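Local coordinates for protein putative cytochrome P450 120 (Synechocystis sp., PDB 2VE3) that probably works as a heme-dependent cytochrome P450 monooxygenase and binds retinoic acid in a pocket near the heme, at residues T176-L181 against K195-R200; F29-F35 against F47-F52; D305-Q309 against R398-K402. Residue numbers count along the deposited sequence, not the author numbering.

The three contacts follow one another along the chain; none nests in or crosses another. Interaction 2 comes first. It closes 11 residues, mostly helix, and sets the end of helix 26-31 and the turn after it against outermost strand 47-51 of the mixed sheet, which also takes in strands 320-325 and 341-345. Interaction 1 closes 13 residues and pairs helices 170-181 and 192-215, by position the F and G helices of the P450 fold. Interaction 3 spans 88 residues and joins helix 302-314 to helix 394-411, which touches the heme. The centres of interactions 1 and 2 are about 21 Å apart. Interaction 3 lies across the chain's centre from both, about 30 Å away between centres.

Interaction 1: T176-L181 against K195-R200; sequences TYIQGL and KSQRAR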
loop_
_atom_site.group_PDB
_atom_site.type_symbol
_atom_site.label_atom_id
_atom_site.label_comp_id
_atom_site.label_asym_id
_atom_site.label_seq_id
_atom_site.Cartn_x
_atom_site.Cartn_y
_atom_site.Cartn_z
ATOM N N THR A 176 7.680 -1.621 14.839
ATOM C CA THR A 176 8.770 -0.673 15.071
ATOM C C THR A 176 9.523 -0.293 13.773
ATOM O O THR A 176 9.824 0.876 13.537
ATOM C CB THR A 176 9.761 -1.267 16.101
ATOM O OG1 THR A 176 9.023 -1.685 17.256
ATOM C CG2 THR A 176 10.801 -0.256 16.508
ATOM N N TYR A 177 9.838 -1.289 12.952
ATOM C CA TYR A 177 10.442 -1.066 11.633
ATOM C C TYR A 177 9.603 -0.062 10.804
ATOM O O TYR A 177 10.110 0.959 10.351
ATOM C CB TYR A 177 10.589 -2.415 10.924
ATOM C CG TYR A 177 11.026 -2.343 9.479
ATOM C CD1 TYR A 177 12.358 -2.109 9.145
ATOM C CD2 TYR A 177 10.105 -2.518 8.443
ATOM C CE1 TYR A 177 12.753 -2.031 7.831
ATOM C CE2 TYR A 177 10.500 -2.448 7.122
ATOM C CZ TYR A 177 11.822 -2.195 6.822
ATOM O OH TYR A 177 12.225 -2.134 5.504
ATOM N N ILE A 178 8.315 -0.347 10.659
ATOM C CA ILE A 178 7.372 0.514 9.929
ATOM C C ILE A 178 7.329 1.982 10.410
ATOM O O ILE A 178 7.337 2.905 9.586
ATOM C CB ILE A 178 5.952 -0.107 9.911
ATOM C CG1 ILE A 178 5.938 -1.362 9.029
ATOM C CG2 ILE A 178 4.905 0.917 9.434
ATOM C CD1 ILE A 178 4.601 -2.115 9.033
ATOM N N GLN A 179 7.331 2.194 11.727
ATOM C CA GLN A 179 7.232 3.546 12.308
ATOM C C GLN A 179 8.365 4.496 11.900
ATOM O O GLN A 179 8.186 5.717 11.915
ATOM C CB GLN A 179 7.074 3.486 13.837
ATOM C CG GLN A 179 5.632 3.224 14.308
ATOM C CD GLN A 179 5.429 3.300 15.847
ATOM O OE1 GLN A 179 4.341 3.004 16.348
ATOM N NE2 GLN A 179 6.457 3.708 16.579
ATOM N N GLY A 180 9.514 3.933 11.500
ATOM C CA GLY A 180 10.662 4.738 11.092
ATOM C C GLY A 180 10.833 4.929 9.604
ATOM O O GLY A 180 11.685 5.700 9.190
ATOM N N LEU A 181 10.041 4.220 8.792
ATOM C CA LEU A 181 10.166 4.263 7.331
ATOM C C LEU A 181 10.065 5.685 6.762
ATOM O O LEU A 181 10.878 6.086 5.907
ATOM C CB LEU A 181 9.129 3.341 6.663
ATOM C CG LEU A 181 9.535 1.872 6.483
ATOM C CD1 LEU A 181 8.305 1.028 6.239
ATOM C CD2 LEU A 181 10.573 1.686 5.364
ATOM N N LYS A 195 15.372 3.195 16.100
ATOM C CA LYS A 195 14.640 2.031 16.566
ATOM C C LYS A 195 14.232 1.132 15.400
ATOM O O LYS A 195 14.140 -0.090 15.556
ATOM C CB LYS A 195 13.397 2.446 17.371
ATOM C CG LYS A 195 13.692 3.236 18.639
ATOM C CD LYS A 195 12.517 3.148 19.614
ATOM C CE LYS A 195 12.595 1.855 20.411
ATOM N NZ LYS A 195 11.283 1.156 20.537
ATOM N N SER A 196 13.959 1.740 14.241
ATOM C CA SER A 196 13.581 0.991 13.050
ATOM C C SER A 196 14.800 0.339 12.438
ATOM O O SER A 196 14.704 -0.731 11.850
ATOM C CB SER A 196 12.907 1.898 12.010
ATOM O OG SER A 196 11.544 2.113 12.362
ATOM N N GLN A 197 15.937 1.008 12.574
ATOM C CA GLN A 197 17.221 0.466 12.150
ATOM C C GLN A 197 17.552 -0.817 12.892
ATOM O O GLN A 197 18.033 -1.771 12.291
ATOM C CB GLN A 197 18.335 1.484 12.364
ATOM C CG GLN A 197 18.333 2.604 11.368
ATOM C CD GLN A 197 19.522 3.518 11.528
ATOM O OE1 GLN A 197 20.332 3.643 10.621
ATOM N NE2 GLN A 197 19.639 4.157 12.677
ATOM N N ARG A 198 17.281 -0.817 14.195
ATOM C CA ARG A 198 17.531 -1.942 15.084
ATOM C C ARG A 198 16.507 -3.044 14.821
ATOM O O ARG A 198 16.842 -4.234 14.811
ATOM C CB ARG A 198 17.516 -1.453 16.557
ATOM C CG ARG A 198 17.412 -2.549 17.635
ATOM C CD ARG A 198 18.770 -3.169 17.994
ATOM N NE ARG A 198 18.618 -4.299 18.910
ATOM C CZ ARG A 198 19.501 -5.283 19.050
ATOM N NH1 ARG A 198 20.621 -5.283 18.343
ATOM N NH2 ARG A 198 19.261 -6.272 19.905
ATOM N N ALA A 199 15.265 -2.633 14.574
ATOM C CA ALA A 199 14.192 -3.549 14.171
ATOM C C ALA A 199 14.596 -4.290 12.897
ATOM O O ALA A 199 14.485 -5.511 12.833
ATOM C CB ALA A 199 12.888 -2.785 13.963
ATOM N N ARG A 200 15.099 -3.551 11.905
ATOM C CA ARG A 200 15.517 -4.138 10.616
ATOM C C ARG A 200 16.633 -5.168 10.816
ATOM O O ARG A 200 16.609 -6.224 10.199
ATOM C CB ARG A 200 15.933 -3.048 9.617
ATOM C CG ARG A 200 17.091 -3.408 8.671
ATOM C CD ARG A 200 17.203 -2.467 7.483
ATOM N NE ARG A 200 18.184 -2.958 6.507
ATOM C CZ ARG A 200 17.882 -3.618 5.388
ATOM N NH1 ARG A 200 16.611 -3.864 5.040
ATOM N NH2 ARG A 200 18.863 -4.027 4.604
#
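Two helices cross here at 135°, their axes only 7.4 Å apart. Thr176 opens the contact. Its CB points toward the second helix, and Thr176 CG2 lies 3.5 Å from Lys195 O and 3.8 Å from Lys195 CB. Thr176 OG1 turns back to Pro172 O. Ser196 OG lies a very short 2.4 Å from Thr176 O and 2.7 Å from Tyr177 O. The one proton of that hydroxyl can serve only one acceptor; which carbonyl takes it is not settled, and Leu192 O is a further, weak partner. Tyr177 CB packs 3.8 Å from Ala199 CB, and Tyr177 CD1 lies 3.7 Å from Arg200 CB. Tyr177 OH bonds to Leu87 O. The CA-to-CB bond of Ile178 points away from the second helix; its side chain touches Glu257 of helix 241-272. Gly180 has no side chain, and at this spacing an ideal CB would lie 2.2 Å from Ser196 OG, a clash. The side chain of Ser196 is a knob in the hole formed by Thr176, Tyr177, Gln179 and Gly180. The CA-to-CB bond of Leu181 also points away, and its side chain is about 6 Å from the bound retinoic acid. Gly180, Ser196 and Ala199 permit the close crossing, and Tyr177 and Thr176 supply much of the buried surface. By position these are the F and G helices, which in cytochromes P450 lie over the substrate pocket.

Interaction 2: F29-F35 against F47-F52; sequences FLNDGDF and FKTRLF. With REA (retinoic acid), chain D.
Phe35, Phe29 and Leu51 bury the most surface in this contact. Residues 29-31 are the end of a helix. Asp32 leaves helical geometry, and a type I beta turn runs from Asp32 to Phe35, where the next helix begins. Residues 47-51 form an extended strand. Phe52 takes left-handed helical angles (49/43), in the connection to strand 54-59. The nearest CA pair is Phe29 and Leu51, at 7.7 Å. Phe47, Thr49 and Leu51 all point toward the first segment.

Phe35 has chi1 t, which carries its ring to the strand. Phe35 CE2 is 4.1 Å from Phe47 CE1. Phe35 CZ is 3.8 Å from Thr49 OG1 and 4.0 Å from Leu51 CD2. Phe29 also has chi1 t. Phe29 CB is 3.6 Å from Leu51 CD2, and Leu51 CD1 makes a CH-pi contact over the Phe29 ring face, 4.1 Å from the centroid. Leu51 (m,t) touches both rings. Phe52 CE2 meets Phe29 CD2 at 4.0 Å, and Phe52 CZ meets Leu30 CD2 at 4.0 Å.

This packs the N-terminal helical region of a P450 on an edge strand of its sheet. Phe29 also lines the retinoic acid pocket, with Phe29 CE1 3.3 Å from REA O2 at the ring edge. Thr49 OG1, at the edge of the Phe35 ring, hydrogen-bonds to Glu25 OE1. The contact itself is mainly apolar packing without hydrogen bond or salt bridge, so it rests on burial and shape.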
loop_
_atom_site.group_PDB
_atom_site.type_symbol
_atom_site.label_atom_id
_atom_site.label_comp_id
_atom_site.label_asym_id
_atom_site.label_seq_id
_atom_site.Cartn_x
_atom_site.Cartn_y
_atom_site.Cartn_z
ATOM N N PHE A 29 5.821 17.856 6.185
ATOM C CA PHE A 29 5.564 16.588 5.497
ATOM C C PHE A 29 5.335 15.417 6.465
ATOM O O PHE A 29 4.366 14.667 6.323
ATOM C CB PHE A 29 6.740 16.285 4.562
ATOM C CG PHE A 29 6.561 15.050 3.733
ATOM C CD1 PHE A 29 5.689 15.045 2.645
ATOM C CD2 PHE A 29 7.275 13.896 4.030
ATOM C CE1 PHE A 29 5.522 13.904 1.866
ATOM C CE2 PHE A 29 7.120 12.747 3.253
ATOM C CZ PHE A 29 6.240 12.751 2.167
ATOM N N LEU A 30 6.213 15.273 7.459
ATOM C CA LEU A 30 6.130 14.137 8.373
ATOM C C LEU A 30 5.021 14.247 9.428
ATOM O O LEU A 30 4.559 13.231 9.947
ATOM C CB LEU A 30 7.486 13.862 9.029
ATOM C CG LEU A 30 8.625 13.376 8.129
ATOM C CD1 LEU A 30 9.918 13.303 8.937
ATOM C CD2 LEU A 30 8.288 12.023 7.495
ATOM N N ASN A 31 4.570 15.468 9.709
ATOM C CA ASN A 31 3.664 15.702 10.816
ATOM C C ASN A 31 2.288 16.298 10.497
ATOM O O ASN A 31 1.320 16.056 11.234
ATOM C CB ASN A 31 4.386 16.532 11.873
ATOM C CG ASN A 31 5.481 15.740 12.566
ATOM O OD1 ASN A 31 5.204 14.952 13.458
ATOM N ND2 ASN A 31 6.719 15.924 12.134
ATOM N N ASP A 32 2.200 17.070 9.418
ATOM C CA ASP A 32 0.948 17.729 9.039
ATOM C C ASP A 32 0.107 16.887 8.068
ATOM O O ASP A 32 0.577 16.488 6.989
ATOM C CB ASP A 32 1.223 19.112 8.421
ATOM C CG ASP A 32 1.985 20.059 9.360
ATOM O OD1 ASP A 32 2.483 19.625 10.427
ATOM O OD2 ASP A 32 2.093 21.261 9.014
ATOM N N GLY A 33 -1.146 16.632 8.445
ATOM C CA GLY A 33 -2.092 15.948 7.548
ATOM C C GLY A 33 -2.535 16.886 6.437
ATOM O O GLY A 33 -3.321 16.519 5.568
ATOM N N ASP A 34 -1.963 18.086 6.465
ATOM C CA ASP A 34 -2.422 19.257 5.742
ATOM C C ASP A 34 -1.516 19.591 4.552
ATOM O O ASP A 34 -1.833 20.464 3.737
ATOM C CB ASP A 34 -2.386 20.428 6.735
ATOM C CG ASP A 34 -3.258 21.581 6.314
ATOM O OD1 ASP A 34 -4.383 21.325 5.817
ATOM O OD2 ASP A 34 -2.818 22.745 6.488
ATOM N N PHE A 35 -0.396 18.876 4.458
ATOM C CA PHE A 35 0.744 19.296 3.643
ATOM C C PHE A 35 0.415 19.664 2.197
ATOM O O PHE A 35 0.676 20.784 1.771
ATOM C CB PHE A 35 1.878 18.261 3.712
ATOM C CG PHE A 35 3.164 18.728 3.086
ATOM C CD1 PHE A 35 4.086 19.458 3.825
ATOM C CD2 PHE A 35 3.447 18.450 1.751
ATOM C CE1 PHE A 35 5.267 19.891 3.250
ATOM C CE2 PHE A 35 4.626 18.894 1.179
ATOM C CZ PHE A 35 5.536 19.619 1.937
ATOM N N PHE A 47 3.456 22.704 -7.208
ATOM C CA PHE A 47 4.249 23.414 -6.211
ATOM C C PHE A 47 5.599 22.758 -5.911
ATOM O O PHE A 47 5.782 21.567 -6.173
ATOM C CB PHE A 47 3.428 23.725 -4.933
ATOM C CG PHE A 47 3.172 22.530 -4.025
ATOM C CD1 PHE A 47 4.149 22.094 -3.117
ATOM C CD2 PHE A 47 1.937 21.866 -4.049
ATOM C CE1 PHE A 47 3.916 21.008 -2.273
ATOM C CE2 PHE A 47 1.687 20.772 -3.205
ATOM C CZ PHE A 47 2.675 20.344 -2.312
ATOM N N LYS A 48 6.540 23.552 -5.396
ATOM C CA LYS A 48 7.837 23.042 -4.964
ATOM C C LYS A 48 8.050 23.146 -3.443
ATOM O O LYS A 48 7.486 24.011 -2.748
ATOM C CB LYS A 48 8.988 23.712 -5.728
ATOM C CG LYS A 48 9.307 25.127 -5.261
ATOM C CD LYS A 48 10.399 25.757 -6.100
ATOM C CE LYS A 48 10.478 27.248 -5.834
ATOM N NZ LYS A 48 11.029 27.473 -4.482
ATOM N N THR A 49 8.869 22.238 -2.933
ATOM C CA THR A 49 9.235 22.235 -1.536
ATOM C C THR A 49 10.629 21.630 -1.436
ATOM O O THR A 49 11.272 21.364 -2.452
ATOM C CB THR A 49 8.192 21.452 -0.691
ATOM O OG1 THR A 49 8.572 21.456 0.690
ATOM C CG2 THR A 49 8.049 20.024 -1.175
ATOM N N ARG A 50 11.097 21.426 -0.212
ATOM C CA ARG A 50 12.348 20.721 0.005
ATOM C C ARG A 50 12.120 19.680 1.083
ATOM O O ARG A 50 11.578 19.972 2.142
ATOM C CB ARG A 50 13.463 21.696 0.368
ATOM C CG ARG A 50 14.755 21.058 0.900
ATOM C CD ARG A 50 15.750 22.140 1.231
ATOM N NE ARG A 50 16.260 22.780 0.022
ATOM C CZ ARG A 50 16.580 24.069 -0.080
ATOM N NH1 ARG A 50 16.426 24.885 0.954
ATOM N NH2 ARG A 50 17.036 24.548 -1.230
ATOM N N LEU A 51 12.493 18.447 0.780
ATOM C CA LEU A 51 12.276 17.350 1.707
ATOM C C LEU A 51 13.520 16.477 1.748
ATOM O O LEU A 51 14.055 16.120 0.710
ATOM C CB LEU A 51 11.040 16.529 1.308
ATOM C CG LEU A 51 9.692 17.246 1.098
ATOM C CD1 LEU A 51 8.689 16.284 0.448
ATOM C CD2 LEU A 51 9.132 17.820 2.379
ATOM N N PHE A 52 13.982 16.176 2.961
ATOM C CA PHE A 52 15.145 15.301 3.206
ATOM C C PHE A 52 16.338 15.704 2.338
ATOM O O PHE A 52 16.987 14.849 1.732
ATOM C CB PHE A 52 14.795 13.832 2.936
ATOM C CG PHE A 52 13.549 13.350 3.631
ATOM C CD1 PHE A 52 13.624 12.760 4.888
ATOM C CD2 PHE A 52 12.307 13.461 3.012
ATOM C CE1 PHE A 52 12.483 12.307 5.526
ATOM C CE2 PHE A 52 11.156 13.004 3.633
ATOM C CZ PHE A 52 11.242 12.429 4.898
HETATM C C1 REA D . 5.016 0.303 -1.094
HETATM C C2 REA D . 6.000 -0.756 -1.583
HETATM C C3 REA D . 7.196 -0.089 -2.264
HETATM C C4 REA D . 8.007 0.700 -1.240
HETATM C C5 REA D . 7.142 1.521 -0.305
HETATM C C6 REA D . 5.757 1.335 -0.223
HETATM C C7 REA D . 5.006 2.154 0.736
HETATM C C8 REA D . 4.697 3.548 0.414
HETATM C C9 REA D . 4.079 4.388 1.461
HETATM C C10 REA D . 4.212 5.818 1.276
HETATM C C11 REA D . 3.130 6.771 1.453
HETATM C C12 REA D . 3.411 8.045 0.793
HETATM C C13 REA D . 3.221 9.341 1.444
HETATM C C14 REA D . 3.430 10.442 0.590
HETATM C C15 REA D . 2.805 11.742 0.746
HETATM C C16 REA D . 4.398 1.041 -2.297
HETATM C C17 REA D . 3.928 -0.431 -0.311
HETATM C C18 REA D . 7.835 2.540 0.565
HETATM C C19 REA D . 3.387 3.820 2.677
HETATM C C20 REA D . 2.857 9.449 2.902
HETATM O O1 REA D . 1.965 11.944 1.639
HETATM O O2 REA D . 3.112 12.669 -0.019
#

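Interaction 3: D305-Q309 against R398-K402; sequences DQVLQ and RLEMK
Helices 305-309 and 398-402 cross at 113°, with axes 11.0 Å apart at closest approach. The nearest CA pairs are Leu308 with Met401 at 7.6 Å and Asp305 with Lys402 at 7.8 Å. Arg398, m,t,t along its first three chi angles, stretches to Gln309, which is m,m. Arg398 NH2 donates a hydrogen bond to Gln309 OE1 at 3.2 Å. One water accepts from Arg398 NE at 2.8 Å and donates to Gln309 OE1 at 3.0 Å. Arg398 NH1 forms a salt bridge with Glu395. By position these are the K and L helices of the P450 fold; the L helix follows the loop of Cys391, the probable axial heme ligand. Met401 points toward the K helix. Met401 CB is 4.2 Å from Leu308 CD1, and the Met401 side chain touches the heme. Leu308 (m,t) also sets CD1 3.9 Å from Lys402 CA and 4.0 Å from Lys402 CG. Lys402 chi1 is -137°, between wells, and Asp305 chi1 is m. Lys402 NZ makes a salt bridge with Asp305 OD1 at 2.8 Å and a hydrogen bond with Leu298 O.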
loop_
_atom_site.group_PDB
_atom_site.type_symbol
_atom_site.label_atom_id
_atom_site.label_comp_id
_atom_site.label_asym_id
_atom_site.label_seq_id
_atom_site.Cartn_x
_atom_site.Cartn_y
_atom_site.Cartn_z
ATOM N N ASP A 305 -16.591 -5.626 -6.364
ATOM C CA ASP A 305 -15.531 -5.041 -7.179
ATOM C C ASP A 305 -15.590 -3.510 -7.224
ATOM O O ASP A 305 -14.564 -2.850 -7.028
ATOM C CB ASP A 305 -15.570 -5.582 -8.609
ATOM C CG ASP A 305 -14.930 -6.950 -8.752
ATOM O OD1 ASP A 305 -14.384 -7.509 -7.772
ATOM O OD2 ASP A 305 -14.987 -7.479 -9.877
ATOM N N GLN A 306 -16.781 -2.959 -7.507
ATOM C CA GLN A 306 -16.997 -1.499 -7.540
ATOM C C GLN A 306 -16.738 -0.789 -6.203
ATOM O O GLN A 306 -16.141 0.283 -6.163
ATOM C CB GLN A 306 -18.426 -1.188 -7.953
ATOM C CG GLN A 306 -18.724 -1.398 -9.434
ATOM C CD GLN A 306 -20.140 -0.966 -9.774
ATOM O OE1 GLN A 306 -20.609 0.103 -9.346
ATOM N NE2 GLN A 306 -20.834 -1.801 -10.538
ATOM N N VAL A 307 -17.250 -1.373 -5.127
ATOM C CA VAL A 307 -17.082 -0.824 -3.768
ATOM C C VAL A 307 -15.585 -0.729 -3.433
ATOM O O VAL A 307 -15.107 0.270 -2.861
ATOM C CB VAL A 307 -17.839 -1.709 -2.756
ATOM C CG1 VAL A 307 -17.526 -1.316 -1.318
ATOM C CG2 VAL A 307 -19.329 -1.650 -3.027
ATOM N N LEU A 308 -14.841 -1.761 -3.813
ATOM C CA LEU A 308 -13.432 -1.834 -3.458
ATOM C C LEU A 308 -12.584 -0.855 -4.281
ATOM O O LEU A 308 -11.695 -0.213 -3.726
ATOM C CB LEU A 308 -12.929 -3.285 -3.488
ATOM C CG LEU A 308 -13.578 -4.245 -2.488
ATOM C CD1 LEU A 308 -13.104 -5.686 -2.720
ATOM C CD2 LEU A 308 -13.331 -3.834 -1.027
ATOM N N GLN A 309 -12.918 -0.675 -5.564
ATOM C CA GLN A 309 -12.360 0.431 -6.360
ATOM C C GLN A 309 -12.584 1.800 -5.691
ATOM O O GLN A 309 -11.696 2.661 -5.699
ATOM C CB GLN A 309 -12.972 0.476 -7.781
ATOM C CG GLN A 309 -12.591 -0.697 -8.751
ATOM C CD GLN A 309 -11.167 -0.611 -9.267
ATOM O OE1 GLN A 309 -10.203 -0.849 -8.527
ATOM N NE2 GLN A 309 -11.023 -0.287 -10.541
ATOM N N ARG A 398 -6.089 -7.279 -3.817
ATOM C CA ARG A 398 -7.510 -7.354 -4.204
ATOM C C ARG A 398 -8.144 -8.635 -3.722
ATOM O O ARG A 398 -9.298 -8.619 -3.280
ATOM C CB ARG A 398 -7.718 -7.214 -5.719
ATOM C CG ARG A 398 -7.709 -5.783 -6.196
ATOM C CD ARG A 398 -7.636 -5.692 -7.716
ATOM N NE ARG A 398 -7.863 -4.320 -8.145
ATOM C CZ ARG A 398 -7.299 -3.742 -9.198
ATOM N NH1 ARG A 398 -6.438 -4.413 -9.960
ATOM N NH2 ARG A 398 -7.591 -2.478 -9.483
ATOM N N LEU A 399 -7.381 -9.735 -3.819
ATOM C CA LEU A 399 -7.768 -11.014 -3.235
ATOM C C LEU A 399 -8.116 -10.897 -1.748
ATOM O O LEU A 399 -9.208 -11.296 -1.340
ATOM C CB LEU A 399 -6.652 -12.058 -3.400
ATOM C CG LEU A 399 -6.962 -13.442 -2.824
ATOM C CD1 LEU A 399 -7.981 -14.151 -3.696
ATOM C CD2 LEU A 399 -5.697 -14.276 -2.719
ATOM N N GLU A 400 -7.193 -10.347 -0.954
ATOM C CA GLU A 400 -7.391 -10.263 0.493
ATOM C C GLU A 400 -8.533 -9.312 0.865
ATOM O O GLU A 400 -9.275 -9.578 1.799
ATOM C CB GLU A 400 -6.097 -9.862 1.220
ATOM C CG GLU A 400 -6.182 -10.039 2.738
ATOM C CD GLU A 400 -4.888 -9.783 3.491
ATOM O OE1 GLU A 400 -3.779 -9.965 2.925
ATOM O OE2 GLU A 400 -4.990 -9.423 4.687
ATOM N N MET A 401 -8.666 -8.213 0.133
ATOM C CA MET A 401 -9.761 -7.271 0.337
ATOM C C MET A 401 -11.108 -7.941 0.042
ATOM O O MET A 401 -12.071 -7.794 0.799
ATOM C CB MET A 401 -9.565 -6.043 -0.550
ATOM C CG MET A 401 -8.466 -5.093 -0.090
ATOM S SD MET A 401 -8.370 -3.587 -1.078
ATOM C CE MET A 401 -7.393 -4.145 -2.476
ATOM N N LYS A 402 -11.169 -8.694 -1.055
ATOM C CA LYS A 402 -12.424 -9.321 -1.478
ATOM C C LYS A 402 -12.841 -10.428 -0.525
ATOM O O LYS A 402 -13.966 -10.444 -0.069
ATOM C CB LYS A 402 -12.324 -9.846 -2.905
ATOM C CG LYS A 402 -13.544 -9.540 -3.738
ATOM C CD LYS A 402 -13.629 -10.394 -4.988
ATOM C CE LYS A 402 -12.867 -9.796 -6.145
ATOM N NZ LYS A 402 -13.537 -10.115 -7.452
HETATM O O HOH W 1 -9.792 -3.053 -6.561
#